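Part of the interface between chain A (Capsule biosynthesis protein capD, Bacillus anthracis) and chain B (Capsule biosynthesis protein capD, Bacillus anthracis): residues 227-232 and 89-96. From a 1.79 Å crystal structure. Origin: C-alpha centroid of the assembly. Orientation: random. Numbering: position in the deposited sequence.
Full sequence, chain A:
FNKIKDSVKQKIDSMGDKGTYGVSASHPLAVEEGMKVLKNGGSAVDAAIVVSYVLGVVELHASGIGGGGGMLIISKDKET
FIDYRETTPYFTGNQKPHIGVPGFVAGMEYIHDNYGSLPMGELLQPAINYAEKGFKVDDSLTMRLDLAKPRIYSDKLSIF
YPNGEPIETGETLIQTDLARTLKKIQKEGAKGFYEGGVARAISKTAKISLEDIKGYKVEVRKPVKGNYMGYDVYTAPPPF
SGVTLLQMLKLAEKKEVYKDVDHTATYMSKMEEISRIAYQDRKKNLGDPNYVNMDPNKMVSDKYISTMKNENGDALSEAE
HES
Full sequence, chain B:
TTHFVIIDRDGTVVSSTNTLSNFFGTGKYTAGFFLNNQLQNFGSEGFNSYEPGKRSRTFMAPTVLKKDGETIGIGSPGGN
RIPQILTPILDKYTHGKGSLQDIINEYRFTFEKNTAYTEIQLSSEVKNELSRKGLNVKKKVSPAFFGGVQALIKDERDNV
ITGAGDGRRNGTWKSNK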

# COMPACT_ATOMS: atom_id res chain seq x y z
N ASN A 227 20.17 6.21 4.65
CA ASN A 227 20.98 5.02 4.51
C ASN A 227 20.64 4.06 5.65
O ASN A 227 20.28 4.48 6.77
CB ASN A 227 22.47 5.39 4.53
CG ASN A 227 22.91 5.97 5.86
OD1 ASN A 227 23.01 5.26 6.85
ND2 ASN A 227 23.21 7.25 5.87
N TYR A 228 20.74 2.76 5.36
CA TYR A 228 20.50 1.75 6.37
C TYR A 228 21.17 0.47 5.94
O TYR A 228 20.92 -0.02 4.84
CB TYR A 228 18.99 1.57 6.57
CG TYR A 228 18.56 0.28 7.18
CD1 TYR A 228 18.81 -0.01 8.52
CD2 TYR A 228 17.87 -0.66 6.42
CE1 TYR A 228 18.40 -1.25 9.08
CE2 TYR A 228 17.45 -1.87 6.96
CZ TYR A 228 17.73 -2.16 8.29
OH TYR A 228 17.30 -3.37 8.80
N MSE A 229 22.04 -0.06 6.79
CA MSE A 229 22.76 -1.32 6.52
C MSE A 229 23.50 -1.31 5.18
O MSE A 229 23.57 -2.33 4.48
CB MSE A 229 21.80 -2.51 6.61
CG MSE A 229 21.33 -2.79 8.01
SE MSE A 229 22.75 -3.57 9.10
CE MSE A 229 22.78 -5.37 8.33
N GLY A 230 24.06 -0.14 4.83
CA GLY A 230 24.79 -0.01 3.58
C GLY A 230 23.93 0.15 2.35
O GLY A 230 24.45 0.18 1.21
N TYR A 231 22.62 0.26 2.55
CA TYR A 231 21.67 0.56 1.48
C TYR A 231 21.38 2.03 1.47
O TYR A 231 21.20 2.63 2.54
CB TYR A 231 20.34 -0.14 1.72
CG TYR A 231 20.33 -1.63 1.54
CD1 TYR A 231 20.53 -2.48 2.63
CD2 TYR A 231 20.05 -2.21 0.30
CE1 TYR A 231 20.47 -3.83 2.50
CE2 TYR A 231 19.99 -3.60 0.15
CZ TYR A 231 20.19 -4.40 1.28
OH TYR A 231 20.16 -5.77 1.20
N ASP A 232 21.30 2.62 0.29
CA ASP A 232 20.58 3.91 0.20
C ASP A 232 19.09 3.56 0.24
O ASP A 232 18.66 2.60 -0.42
CB ASP A 232 20.87 4.64 -1.09
CG ASP A 232 22.31 5.04 -1.24
OD1 ASP A 232 22.87 5.68 -0.32
OD2 ASP A 232 22.86 4.72 -2.30
N ILE B 89 10.96 -7.29 9.56
CA ILE B 89 11.19 -8.00 8.31
C ILE B 89 12.52 -7.60 7.67
O ILE B 89 13.37 -8.46 7.42
CB ILE B 89 10.00 -7.81 7.34
CG1 ILE B 89 8.77 -8.56 7.88
CG2 ILE B 89 10.41 -8.31 5.96
CD1 ILE B 89 7.48 -8.27 7.11
N LEU B 90 12.71 -6.31 7.45
CA LEU B 90 13.96 -5.75 6.90
C LEU B 90 15.18 -5.98 7.83
O LEU B 90 16.28 -6.26 7.35
CB LEU B 90 13.77 -4.26 6.54
CG LEU B 90 12.88 -4.07 5.29
CD1 LEU B 90 12.45 -2.63 5.08
CD2 LEU B 90 13.60 -4.62 4.05
N ASP B 91 14.98 -5.90 9.14
CA ASP B 91 16.03 -6.18 10.15
C ASP B 91 16.57 -7.60 9.99
O ASP B 91 17.77 -7.82 9.90
CB ASP B 91 15.48 -6.03 11.58
CG ASP B 91 16.52 -6.35 12.65
OD1 ASP B 91 17.56 -5.65 12.66
OD2 ASP B 91 16.31 -7.28 13.46
N LYS B 92 15.67 -8.57 9.95
CA LYS B 92 16.09 -9.96 9.75
C LYS B 92 16.73 -10.20 8.37
O LYS B 92 17.68 -10.98 8.24
CB LYS B 92 14.90 -10.90 9.98
CG LYS B 92 14.42 -10.96 11.43
CD LYS B 92 13.20 -11.86 11.59
CE LYS B 92 12.21 -11.34 12.64
NZ LYS B 92 10.86 -11.96 12.46
N TYR B 93 16.20 -9.55 7.33
CA TYR B 93 16.67 -9.78 5.99
C TYR B 93 18.11 -9.29 5.83
O TYR B 93 18.96 -10.00 5.28
CB TYR B 93 15.77 -9.12 4.91
CG TYR B 93 16.31 -9.36 3.51
CD1 TYR B 93 16.21 -10.61 2.91
CD2 TYR B 93 17.00 -8.36 2.83
CE1 TYR B 93 16.74 -10.85 1.68
CE2 TYR B 93 17.53 -8.59 1.59
CZ TYR B 93 17.39 -9.84 1.01
OH TYR B 93 17.94 -10.07 -0.23
N THR B 94 18.38 -8.09 6.34
CA THR B 94 19.66 -7.44 6.11
C THR B 94 20.74 -8.02 7.00
O THR B 94 21.92 -7.89 6.69
CB THR B 94 19.61 -5.92 6.37
OG1 THR B 94 19.01 -5.67 7.66
CG2 THR B 94 18.84 -5.21 5.24
N HIS B 95 20.34 -8.64 8.10
CA HIS B 95 21.25 -9.35 9.00
C HIS B 95 21.41 -10.84 8.66
O HIS B 95 22.07 -11.57 9.41
CB HIS B 95 20.79 -9.16 10.44
CG HIS B 95 20.92 -7.75 10.91
ND1 HIS B 95 22.08 -7.28 11.48
CD2 HIS B 95 20.06 -6.71 10.87
CE1 HIS B 95 21.93 -6.00 11.77
NE2 HIS B 95 20.71 -5.63 11.42
N GLY B 96 20.81 -11.30 7.55
CA GLY B 96 21.13 -12.63 6.95
C GLY B 96 20.31 -13.82 7.41
O GLY B 96 20.71 -14.97 7.22

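The most unusual feature of this contact is a selenomethionine, Met229(A), whose methyl lies over one face of the His95(B) imidazole: CE sits 3.6 Å from the centroid of that ring and only 10° off its normal. This is a CH-pi contact, and the selenium follows obliquely, with Met229(A) SE 4.1 Å from the centroid of the His95(B) ring. Three successive m rotamers fold the chain so that its end also reaches the helix terminus, where Met229(A) CE comes within 3.1 Å of Thr94(B) O, a tight approach for a methyl and a carbonyl.

The architecture is a hairpin tip set against the last turn of a helix. A type I' turn runs from Tyr228(A) to Tyr231(A), closed by two backbone hydrogen bonds, Tyr228(A) N to Tyr231(A) O and Tyr231(A) N to Tyr228(A) O, each 2.9 Å. Met229(A) accepts a positive phi at the first turn position and points its CB toward the helix; Gly230(A) takes the second, where a phi of 79° favours glycine, and stays out of the contact. The flanking tyrosines also direct their CB atoms toward chain B, so three side chains from one short turn converge on the helix.

Their common target is Thr94(B), which gives up more area than any other helix residue, 72 of the 318 Å² buried in all. Its p rotamer lets OG1 donate a hydrogen bond to Leu90(B) O at 2.8 Å, one turn back, so the hydroxyl is satisfied within its own helix. Tyr228(A) OH lies 3.1 Å from Thr94(B) OG1, while Thr94(B) CG2 lies 3.5 Å from Tyr231(A) CE1 and also packs near Tyr228(A), 4.0 Å from its CE2. A small beta-branched residue thus offers a hydroxyl and a methyl to the turn from one position.

Tyr228(A), t at chi1, is long enough to lay its hydroxyl along the helix backbone, with OH 3.4 Å from Asp91(B) CA. Its ring also meets Leu90(B), CE2 to CB at 4.4 Å. Asp91(B) points its CB away and contributes mainly backbone surface here. At Tyr231(A), OH approaches the edge of the Tyr93(B) ring, 3.9 Å from CE2; both tyrosine hydroxyls find hydrogen-bond partners elsewhere in the structure.

The helix ends in a Schellman motif, with Gly96(B) at a phi of 91°, another conformation that favours glycine. The rule to read here is economical: packing carries the contact, with no clear hydrogen bond crossing it, while hydrogen bonds inside each stretch shape the turn and the helix end.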